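TbpB (Actinobacillus pleuropneumoniae, PDB 3HOL) probably binds host transferrin at the bacterial surface as the lipoprotein component of a transferrin receptor used in iron acquisition. Local coordinates at residues V32-S37 / G101-K106; Y376-T381 / A503-K508; R405-V410 / S418-D423. All coordinates share one frame; numbering follows the deposited sequence.

Contact 1: V32-S37 / G101-K106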
loop_
_atom_site.group_PDB
_atom_site.type_symbol
_atom_site.label_atom_id
_atom_site.label_comp_id
_atom_site.label_asym_id
_atom_site.label_seq_id
_atom_site.Cartn_x
_atom_site.Cartn_y
_atom_site.Cartn_z
ATOM N N VAL A 32 1.260 -19.055 4.806
ATOM C CA VAL A 32 1.828 -20.283 4.299
ATOM C C VAL A 32 1.345 -21.482 5.102
ATOM O O VAL A 32 1.093 -21.377 6.320
ATOM C CB VAL A 32 3.383 -20.239 4.255
ATOM C CG1 VAL A 32 4.041 -20.461 5.634
ATOM C CG2 VAL A 32 3.911 -21.274 3.262
ATOM N N LYS A 33 1.208 -22.612 4.396
ATOM C CA LYS A 33 0.961 -23.919 5.021
ATOM C C LYS A 33 2.210 -24.501 5.688
ATOM O O LYS A 33 3.347 -24.400 5.162
ATOM C CB LYS A 33 0.438 -24.889 3.981
ATOM C CG LYS A 33 -0.103 -26.159 4.580
ATOM C CD LYS A 33 -0.915 -27.004 3.553
ATOM C CE LYS A 33 -0.216 -27.125 2.211
ATOM N NZ LYS A 33 1.258 -27.284 2.328
ATOM N N VAL A 34 2.002 -25.080 6.872
ATOM C CA VAL A 34 3.089 -25.732 7.595
ATOM C C VAL A 34 3.441 -26.997 6.730
ATOM O O VAL A 34 2.541 -27.765 6.389
ATOM C CB VAL A 34 2.619 -26.085 9.033
ATOM C CG1 VAL A 34 3.634 -26.981 9.768
ATOM C CG2 VAL A 34 2.339 -24.812 9.846
ATOM N N PRO A 35 4.715 -27.153 6.330
ATOM C CA PRO A 35 5.122 -28.307 5.517
ATOM C C PRO A 35 5.002 -29.634 6.263
ATOM O O PRO A 35 5.249 -29.709 7.465
ATOM C CB PRO A 35 6.603 -28.046 5.253
ATOM C CG PRO A 35 6.690 -26.547 5.230
ATOM C CD PRO A 35 5.801 -26.146 6.401
ATOM N N VAL A 36 4.683 -30.671 5.512
ATOM C CA VAL A 36 4.590 -32.039 6.006
ATOM C C VAL A 36 5.364 -32.947 5.025
ATOM O O VAL A 36 5.161 -32.876 3.814
ATOM C CB VAL A 36 3.099 -32.456 6.098
ATOM C CG1 VAL A 36 2.953 -33.982 6.338
ATOM C CG2 VAL A 36 2.379 -31.625 7.221
ATOM N N SER A 37 6.288 -33.728 5.546
ATOM C CA SER A 37 7.096 -34.618 4.715
ATOM C C SER A 37 6.604 -36.059 4.892
ATOM O O SER A 37 5.568 -36.276 5.512
ATOM C CB SER A 37 8.572 -34.496 5.073
ATOM O OG SER A 37 8.827 -34.906 6.404
ATOM N N GLY A 101 -1.644 -26.842 9.756
ATOM C CA GLY A 101 -2.131 -25.464 9.833
ATOM C C GLY A 101 -1.300 -24.468 9.032
ATOM O O GLY A 101 -0.649 -24.823 8.016
ATOM N N TYR A 102 -1.324 -23.214 9.496
ATOM C CA TYR A 102 -0.819 -22.085 8.731
ATOM C C TYR A 102 -0.194 -21.033 9.633
ATOM O O TYR A 102 -0.561 -20.916 10.813
ATOM C CB TYR A 102 -1.955 -21.416 7.927
ATOM C CG TYR A 102 -2.679 -22.365 7.002
ATOM C CD1 TYR A 102 -2.274 -22.491 5.680
ATOM C CD2 TYR A 102 -3.756 -23.157 7.461
ATOM C CE1 TYR A 102 -2.910 -23.365 4.824
ATOM C CE2 TYR A 102 -4.393 -24.059 6.594
ATOM C CZ TYR A 102 -3.961 -24.136 5.286
ATOM O OH TYR A 102 -4.548 -25.020 4.402
ATOM N N VAL A 103 0.729 -20.271 9.049
ATOM C CA VAL A 103 1.387 -19.116 9.720
ATOM C C VAL A 103 1.175 -17.918 8.777
ATOM O O VAL A 103 1.311 -18.056 7.530
ATOM C CB VAL A 103 2.885 -19.408 9.985
ATOM C CG1 VAL A 103 3.612 -18.190 10.661
ATOM C CG2 VAL A 103 3.038 -20.699 10.892
ATOM N N TYR A 104 0.841 -16.755 9.342
ATOM C CA TYR A 104 0.466 -15.591 8.513
ATOM C C TYR A 104 0.780 -14.237 9.171
ATOM O O TYR A 104 1.006 -14.137 10.400
ATOM C CB TYR A 104 -1.037 -15.658 8.221
ATOM C CG TYR A 104 -1.858 -15.327 9.449
ATOM C CD1 TYR A 104 -2.337 -14.019 9.658
ATOM C CD2 TYR A 104 -2.093 -16.283 10.430
ATOM C CE1 TYR A 104 -3.031 -13.692 10.811
ATOM C CE2 TYR A 104 -2.808 -15.970 11.565
ATOM C CZ TYR A 104 -3.250 -14.660 11.755
ATOM O OH TYR A 104 -3.956 -14.320 12.881
ATOM N N TYR A 105 0.825 -13.194 8.357
ATOM C CA TYR A 105 0.574 -11.831 8.880
ATOM C C TYR A 105 -0.378 -11.142 7.952
ATOM O O TYR A 105 -0.430 -11.469 6.751
ATOM C CB TYR A 105 1.857 -11.005 8.985
ATOM C CG TYR A 105 2.337 -10.340 7.679
ATOM C CD1 TYR A 105 1.960 -9.020 7.347
ATOM C CD2 TYR A 105 3.224 -11.006 6.826
ATOM C CE1 TYR A 105 2.401 -8.402 6.143
ATOM C CE2 TYR A 105 3.713 -10.388 5.635
ATOM C CZ TYR A 105 3.293 -9.069 5.327
ATOM O OH TYR A 105 3.723 -8.464 4.187
ATOM N N LYS A 106 -1.077 -10.128 8.478
ATOM C CA LYS A 106 -1.832 -9.233 7.627
ATOM C C LYS A 106 -1.995 -7.874 8.291
ATOM O O LYS A 106 -1.725 -7.712 9.500
ATOM C CB LYS A 106 -3.214 -9.825 7.333
ATOM C CG LYS A 106 -4.035 -10.061 8.645
ATOM C CD LYS A 106 -5.542 -10.129 8.396
ATOM C CE LYS A 106 -5.970 -11.383 7.729
ATOM N NZ LYS A 106 -7.431 -11.300 7.320
#
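Val32 and Val103 form an antiparallel hydrogen-bonded pair, and the next step along, Lys33 opposite Tyr102, is a non-hydrogen-bonded one. The two strands, 29-33 and 101-107, are neighbours in a five-stranded antiparallel sheet. This sheet is consistent with the N-lobe handle domain of TbpB. Val32 N donates to Val103 O at 2.9 Å, and Val103 N returns the bond to Val32 O at 3.0 Å. Val34 lies just beyond the strand, yet Val34 N still reaches Gly101 O at 2.9 Å with an almost straight N-H...O angle of 173°. Gly101 has a phi of 138°, a backbone shape suited to a residue without a side chain.

On one face of the sheet, Tyr102 leans its ring obliquely against Lys33. Atoms CD1 and CE1 make the contact, with Tyr102 CD1 3.6 Å from Lys33 CA and Tyr102 CE1 3.8 Å from Lys33 CB. Lys33 CG, anti to the backbone N (chi1 -168°), lies 3.7 Å from Gly101 O, and the chain then bends off. Tyr62 also stacks on the Tyr102 ring.

Val32 and Val103 point to the other face. Val34 and Val103 both touch Thr129 of strand 119-133, and so join this sheet to the neighbouring barrel. Beside them, Val34 CG2 rests 3.5 Å from Gly101 O and meets Val103 CG2 at 4.3 Å.

Contact 2: Y376-T381 / A503-K508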
loop_
_atom_site.group_PDB
_atom_site.type_symbol
_atom_site.label_atom_id
_atom_site.label_comp_id
_atom_site.label_asym_id
_atom_site.label_seq_id
_atom_site.Cartn_x
_atom_site.Cartn_y
_atom_site.Cartn_z
ATOM N N TYR A 376 7.085 28.723 -11.296
ATOM C CA TYR A 376 6.929 27.816 -12.425
ATOM C C TYR A 376 5.504 27.725 -12.919
ATOM O O TYR A 376 4.580 28.006 -12.189
ATOM C CB TYR A 376 7.452 26.405 -12.107
ATOM C CG TYR A 376 8.914 26.325 -11.698
ATOM C CD1 TYR A 376 9.914 26.015 -12.630
ATOM C CD2 TYR A 376 9.294 26.537 -10.377
ATOM C CE1 TYR A 376 11.261 25.933 -12.245
ATOM C CE2 TYR A 376 10.622 26.451 -9.984
ATOM C CZ TYR A 376 11.595 26.140 -10.921
ATOM O OH TYR A 376 12.908 26.077 -10.502
ATOM N N LYS A 377 5.365 27.314 -14.174
ATOM C CA LYS A 377 4.089 27.002 -14.804
ATOM C C LYS A 377 3.954 25.497 -14.822
ATOM O O LYS A 377 4.916 24.815 -15.170
ATOM C CB LYS A 377 4.103 27.442 -16.266
ATOM C CG LYS A 377 2.733 27.619 -16.891
ATOM C CD LYS A 377 2.018 28.752 -16.179
ATOM C CE LYS A 377 1.079 29.499 -17.077
ATOM N NZ LYS A 377 0.802 30.794 -16.422
ATOM N N TYR A 378 2.773 24.984 -14.470
ATOM C CA TYR A 378 2.454 23.595 -14.702
ATOM C C TYR A 378 1.255 23.515 -15.619
ATOM O O TYR A 378 0.335 24.336 -15.536
ATOM C CB TYR A 378 2.188 22.830 -13.396
ATOM C CG TYR A 378 3.372 22.633 -12.474
ATOM C CD1 TYR A 378 3.972 23.717 -11.813
ATOM C CD2 TYR A 378 3.858 21.350 -12.210
ATOM C CE1 TYR A 378 5.060 23.519 -10.953
ATOM C CE2 TYR A 378 4.929 21.143 -11.345
ATOM C CZ TYR A 378 5.527 22.228 -10.732
ATOM O OH TYR A 378 6.594 22.011 -9.896
ATOM N N ILE A 379 1.284 22.528 -16.503
ATOM C CA ILE A 379 0.229 22.289 -17.490
ATOM C C ILE A 379 -0.184 20.800 -17.516
ATOM O O ILE A 379 0.657 19.916 -17.591
ATOM C CB ILE A 379 0.691 22.663 -18.952
ATOM C CG1 ILE A 379 1.127 24.125 -19.059
ATOM C CG2 ILE A 379 -0.415 22.350 -19.982
ATOM C CD1 ILE A 379 0.031 25.137 -18.754
ATOM N N GLY A 380 -1.478 20.534 -17.536
ATOM C CA GLY A 380 -1.941 19.157 -17.640
ATOM C C GLY A 380 -3.393 19.132 -18.036
ATOM O O GLY A 380 -3.849 19.969 -18.831
ATOM N N THR A 381 -4.125 18.172 -17.479
ATOM C CA THR A 381 -5.519 17.977 -17.834
ATOM C C THR A 381 -6.304 17.484 -16.593
ATOM O O THR A 381 -5.753 17.465 -15.497
ATOM C CB THR A 381 -5.640 17.068 -19.077
ATOM O OG1 THR A 381 -7.001 16.981 -19.474
ATOM C CG2 THR A 381 -5.102 15.645 -18.838
ATOM N N ALA A 503 -0.671 17.792 -13.528
ATOM C CA ALA A 503 0.046 18.756 -14.377
ATOM C C ALA A 503 1.560 18.581 -14.276
ATOM O O ALA A 503 2.074 18.250 -13.218
ATOM C CB ALA A 503 -0.347 20.201 -14.005
ATOM N N LYS A 504 2.252 18.833 -15.387
ATOM C CA LYS A 504 3.695 18.683 -15.471
ATOM C C LYS A 504 4.319 20.081 -15.496
ATOM O O LYS A 504 3.778 20.968 -16.149
ATOM C CB LYS A 504 4.048 17.928 -16.755
ATOM C CG LYS A 504 5.533 17.852 -17.033
ATOM C CD LYS A 504 6.181 16.679 -16.363
ATOM C CE LYS A 504 6.758 15.756 -17.423
ATOM N NZ LYS A 504 7.722 14.817 -16.805
ATOM N N GLN A 505 5.417 20.270 -14.756
ATOM C CA GLN A 505 6.221 21.502 -14.790
ATOM C C GLN A 505 6.638 21.782 -16.242
ATOM O O GLN A 505 6.876 20.861 -17.026
ATOM C CB GLN A 505 7.455 21.380 -13.878
ATOM C CG GLN A 505 8.052 22.712 -13.374
ATOM C CD GLN A 505 9.359 22.517 -12.585
ATOM O OE1 GLN A 505 9.379 22.522 -11.340
ATOM N NE2 GLN A 505 10.453 22.344 -13.310
ATOM N N GLN A 506 6.664 23.059 -16.593
ATOM C CA GLN A 506 6.971 23.509 -17.949
ATOM C C GLN A 506 8.314 24.224 -17.978
ATOM O O GLN A 506 8.803 24.713 -16.949
ATOM C CB GLN A 506 5.904 24.490 -18.443
ATOM C CG GLN A 506 4.499 23.926 -18.549
ATOM C CD GLN A 506 4.410 22.752 -19.509
ATOM O OE1 GLN A 506 4.230 21.604 -19.098
ATOM N NE2 GLN A 506 4.532 23.035 -20.797
ATOM N N VAL A 507 8.902 24.274 -19.167
ATOM C CA VAL A 507 10.043 25.155 -19.428
ATOM C C VAL A 507 9.685 25.996 -20.666
ATOM O O VAL A 507 8.934 25.530 -21.535
ATOM C CB VAL A 507 11.392 24.337 -19.567
ATOM C CG1 VAL A 507 11.361 23.394 -20.778
ATOM C CG2 VAL A 507 12.611 25.251 -19.623
ATOM N N LYS A 508 10.182 27.234 -20.729
ATOM C CA LYS A 508 9.936 28.094 -21.901
ATOM C C LYS A 508 10.721 27.692 -23.178
ATOM O O LYS A 508 11.421 26.669 -23.203
ATOM C CB LYS A 508 10.052 29.600 -21.567
ATOM C CG LYS A 508 11.159 30.035 -20.590
ATOM C CD LYS A 508 11.125 31.573 -20.448
ATOM C CE LYS A 508 11.830 32.097 -19.184
ATOM N NZ LYS A 508 13.318 32.209 -19.329
HETATM O O HOH W 1 7.581 27.048 -15.662
#
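Gln505 crosses both Tyr378 and Tyr376 obliquely and touches the two rings in different ways. Its aliphatic part makes a CH-pi contact over the face of Tyr378, with Gln505 CB 3.9 Å from the ring centroid. The chain is extended, with CG anti to the backbone N (chi1 -156°), and this carries the amide on to Tyr376. There the amide stacks on the ring, the two planes 11° apart. Gln505 OE1 sits 3.7 Å above the Tyr376 ring plane, over its centre. The same amide stands steeply to Tyr378, with planes 79° apart. Tyr378 OH is hydrogen-bonded to Ala481 O and lies 3.2 Å from Gln505 OE1.

Tyr378 CB also packs on Ala503 CB at 3.7 Å. Gly380 is opposite Ala503, and there the strands come close, with Gly380 CA and Ala503 CA 3.8 Å apart. Ile379 and Gln506 cross at about a right angle, and Ile379 CG1 meets Gln506 CG at 3.4 Å. Backbone bonds link Ile379 and Lys504 in both directions, and Gln506 N donates to Lys377 O. A water joins Lys377 N to Gln506 O.

The pairing joins the first and last long strands of the C-lobe beta barrel, 375-387 and 495-508, and so closes it. Strand 405-411 pairs with the first of these. Strands 483-492 and 7-9 pair with the last.

Contact 3: R405-V410 / S418-D423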
loop_
_atom_site.group_PDB
_atom_site.type_symbol
_atom_site.label_atom_id
_atom_site.label_comp_id
_atom_site.label_asym_id
_atom_site.label_seq_id
_atom_site.Cartn_x
_atom_site.Cartn_y
_atom_site.Cartn_z
ATOM N N ARG A 405 -7.955 21.548 -20.491
ATOM C CA ARG A 405 -6.667 22.014 -20.017
ATOM C C ARG A 405 -6.664 22.292 -18.506
ATOM O O ARG A 405 -7.660 22.738 -17.942
ATOM C CB ARG A 405 -6.305 23.319 -20.730
ATOM C CG ARG A 405 -6.141 23.209 -22.266
ATOM C CD ARG A 405 -6.596 24.519 -22.904
ATOM N NE ARG A 405 -8.061 24.584 -23.067
ATOM C CZ ARG A 405 -8.767 25.720 -23.165
ATOM N NH1 ARG A 405 -8.159 26.914 -23.104
ATOM N NH2 ARG A 405 -10.086 25.663 -23.336
ATOM N N THR A 406 -5.515 22.111 -17.876
ATOM C CA THR A 406 -5.318 22.725 -16.571
ATOM C C THR A 406 -4.016 23.483 -16.633
ATOM O O THR A 406 -3.118 23.108 -17.390
ATOM C CB THR A 406 -5.279 21.678 -15.433
ATOM O OG1 THR A 406 -4.221 20.745 -15.686
ATOM C CG2 THR A 406 -6.610 20.895 -15.327
ATOM N N GLU A 407 -3.915 24.555 -15.856
ATOM C CA GLU A 407 -2.710 25.378 -15.773
ATOM C C GLU A 407 -2.580 25.831 -14.350
ATOM O O GLU A 407 -3.582 26.127 -13.703
ATOM C CB GLU A 407 -2.831 26.638 -16.639
ATOM C CG GLU A 407 -3.211 26.350 -18.078
ATOM C CD GLU A 407 -3.430 27.627 -18.913
ATOM O OE1 GLU A 407 -3.605 28.728 -18.328
ATOM O OE2 GLU A 407 -3.461 27.475 -20.154
ATOM N N PHE A 408 -1.345 25.925 -13.877
ATOM C CA PHE A 408 -1.051 26.374 -12.523
ATOM C C PHE A 408 0.197 27.237 -12.527
ATOM O O PHE A 408 1.155 26.949 -13.270
ATOM C CB PHE A 408 -0.841 25.160 -11.588
ATOM C CG PHE A 408 -1.988 24.210 -11.593
ATOM C CD1 PHE A 408 -3.007 24.340 -10.659
ATOM C CD2 PHE A 408 -2.074 23.206 -12.554
ATOM C CE1 PHE A 408 -4.075 23.495 -10.673
ATOM C CE2 PHE A 408 -3.153 22.323 -12.578
ATOM C CZ PHE A 408 -4.166 22.482 -11.638
ATOM N N ASP A 409 0.146 28.312 -11.742
ATOM C CA ASP A 409 1.322 29.117 -11.418
ATOM C C ASP A 409 1.720 28.750 -10.016
ATOM O O ASP A 409 0.898 28.783 -9.105
ATOM C CB ASP A 409 1.032 30.614 -11.453
ATOM C CG ASP A 409 0.572 31.091 -12.812
ATOM O OD1 ASP A 409 0.633 30.323 -13.791
ATOM O OD2 ASP A 409 0.128 32.250 -12.884
ATOM N N VAL A 410 2.990 28.391 -9.866
ATOM C CA VAL A 410 3.496 27.901 -8.602
ATOM C C VAL A 410 4.660 28.793 -8.190
ATOM O O VAL A 410 5.646 28.944 -8.924
ATOM C CB VAL A 410 3.955 26.406 -8.711
ATOM C CG1 VAL A 410 4.746 25.979 -7.467
ATOM C CG2 VAL A 410 2.762 25.491 -8.957
ATOM N N SER A 418 -1.728 28.879 -7.649
ATOM C CA SER A 418 -3.064 29.109 -8.202
ATOM C C SER A 418 -3.264 28.333 -9.502
ATOM O O SER A 418 -2.301 27.920 -10.155
ATOM C CB SER A 418 -3.284 30.608 -8.414
ATOM O OG SER A 418 -2.381 31.099 -9.377
ATOM N N GLY A 419 -4.509 28.114 -9.887
ATOM C CA GLY A 419 -4.755 27.290 -11.032
ATOM C C GLY A 419 -6.025 27.597 -11.776
ATOM O O GLY A 419 -6.889 28.344 -11.292
ATOM N N LYS A 420 -6.116 27.009 -12.968
ATOM C CA LYS A 420 -7.241 27.178 -13.851
ATOM C C LYS A 420 -7.598 25.845 -14.444
ATOM O O LYS A 420 -6.710 25.112 -14.893
ATOM C CB LYS A 420 -6.869 28.135 -14.996
ATOM C CG LYS A 420 -6.578 29.572 -14.571
ATOM C CD LYS A 420 -6.001 30.345 -15.797
ATOM C CE LYS A 420 -6.199 31.849 -15.698
ATOM N NZ LYS A 420 -5.624 32.378 -14.427
ATOM N N LEU A 421 -8.890 25.513 -14.476
ATOM C CA LEU A 421 -9.296 24.271 -15.115
ATOM C C LEU A 421 -10.342 24.583 -16.149
ATOM O O LEU A 421 -11.331 25.268 -15.834
ATOM C CB LEU A 421 -9.822 23.241 -14.094
ATOM C CG LEU A 421 -8.838 22.847 -12.985
ATOM C CD1 LEU A 421 -9.045 23.727 -11.756
ATOM C CD2 LEU A 421 -8.975 21.358 -12.618
ATOM N N PHE A 422 -10.146 24.057 -17.359
ATOM C CA PHE A 422 -10.908 24.503 -18.561
ATOM C C PHE A 422 -11.827 23.446 -19.100
ATOM O O PHE A 422 -11.505 22.260 -19.043
ATOM C CB PHE A 422 -9.949 24.916 -19.707
ATOM C CG PHE A 422 -9.265 26.235 -19.470
ATOM C CD1 PHE A 422 -9.860 27.429 -19.907
ATOM C CD2 PHE A 422 -8.057 26.302 -18.773
ATOM C CE1 PHE A 422 -9.258 28.639 -19.660
ATOM C CE2 PHE A 422 -7.452 27.521 -18.519
ATOM C CZ PHE A 422 -8.043 28.695 -18.973
ATOM N N ASP A 423 -12.970 23.895 -19.641
ATOM C CA ASP A 423 -13.811 23.073 -20.500
ATOM C C ASP A 423 -13.192 23.050 -21.904
ATOM O O ASP A 423 -12.405 23.952 -22.262
ATOM C CB ASP A 423 -15.230 23.650 -20.569
ATOM C CG ASP A 423 -16.223 22.692 -21.216
ATOM O OD1 ASP A 423 -15.813 21.578 -21.564
ATOM O OD2 ASP A 423 -17.402 23.064 -21.354
#
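Arg405 lays its guanidinium flat on the ring of Phe422 at the open end of a beta hairpin. Strands 405-411 and 416-421 form this hairpin, part of the C-lobe beta barrel. The centres of the guanidinium and the ring are 4.3 Å apart and the planes 23° apart. The Arg405 chain is bent at chi2 and at chi3 (-82°), which folds it back over Phe422. NH1 lies over the ring face, offset toward the rim, 3.7 Å from Phe422 CD1. NE and NH2 carry the hydrogen bonds. Arg405 NH2 makes a weak bond to Asp423 O (3.1 Å), near the guanidinium plane, and a hydrogen bond to Gly426 O. Arg405 NE donates to Gly403 O. Three backbone carbonyls thus accept from this side chain.

Between the strands, the backbone is paired in both directions at Glu407 with Lys420 and at Asp409 with Ser418. The shortest of these bonds is Lys420 N to Glu407 O, 2.8 Å. Phe422 N adds a bond to Arg405 O. Phe422 O accepts from Trp382 NE1, and Asp423 OD2 accepts from Trp392 NE1, so side chains beyond the hairpin hold its end.

The carboxylate of Asp409 forms a salt bridge with Lys377 of the adjoining strand. Glu407 and Lys420 lie on the same face, where Glu407 OE1 meets Lys420 CD at 3.8 Å. Glu407 OE1 and Lys420 NZ are 5.7 Å apart, so any attraction between the charges would be long-range.

The opposite face, with Thr406, Phe408 and Leu421, is largely apolar. The methyl of Thr406 packs on Leu421, with Thr406 CG2 3.6 Å from Leu421 CD2. Phe408 lies opposite Gly419, whose lack of a side chain lets the ring lie close. Phe408 CD1 is 3.4 Å from Gly419 CA.

Overall arrangement
Contacts 2 and 3 belong to one sheet, and their centres are 9 Å apart. Strands 375-387 and 405-411 are neighbours in it, and contact 3 is nested in the loop that contact 2 closes. A probable hydrogen bond from Tyr376 N to Val410 O ties them, and Ile379 packs on Glu407. Contact 1 lies on the opposite side of the chain's centre, about 51 Å and 53 Å from them, centre to centre. It is the most buried, with valines on one face and lysine against tyrosine on the other. The barrel contacts are partly buried. Contact 2 relies on glutamine against tyrosine rings, while contact 3 has a cation on an aromatic ring and charged outer residues.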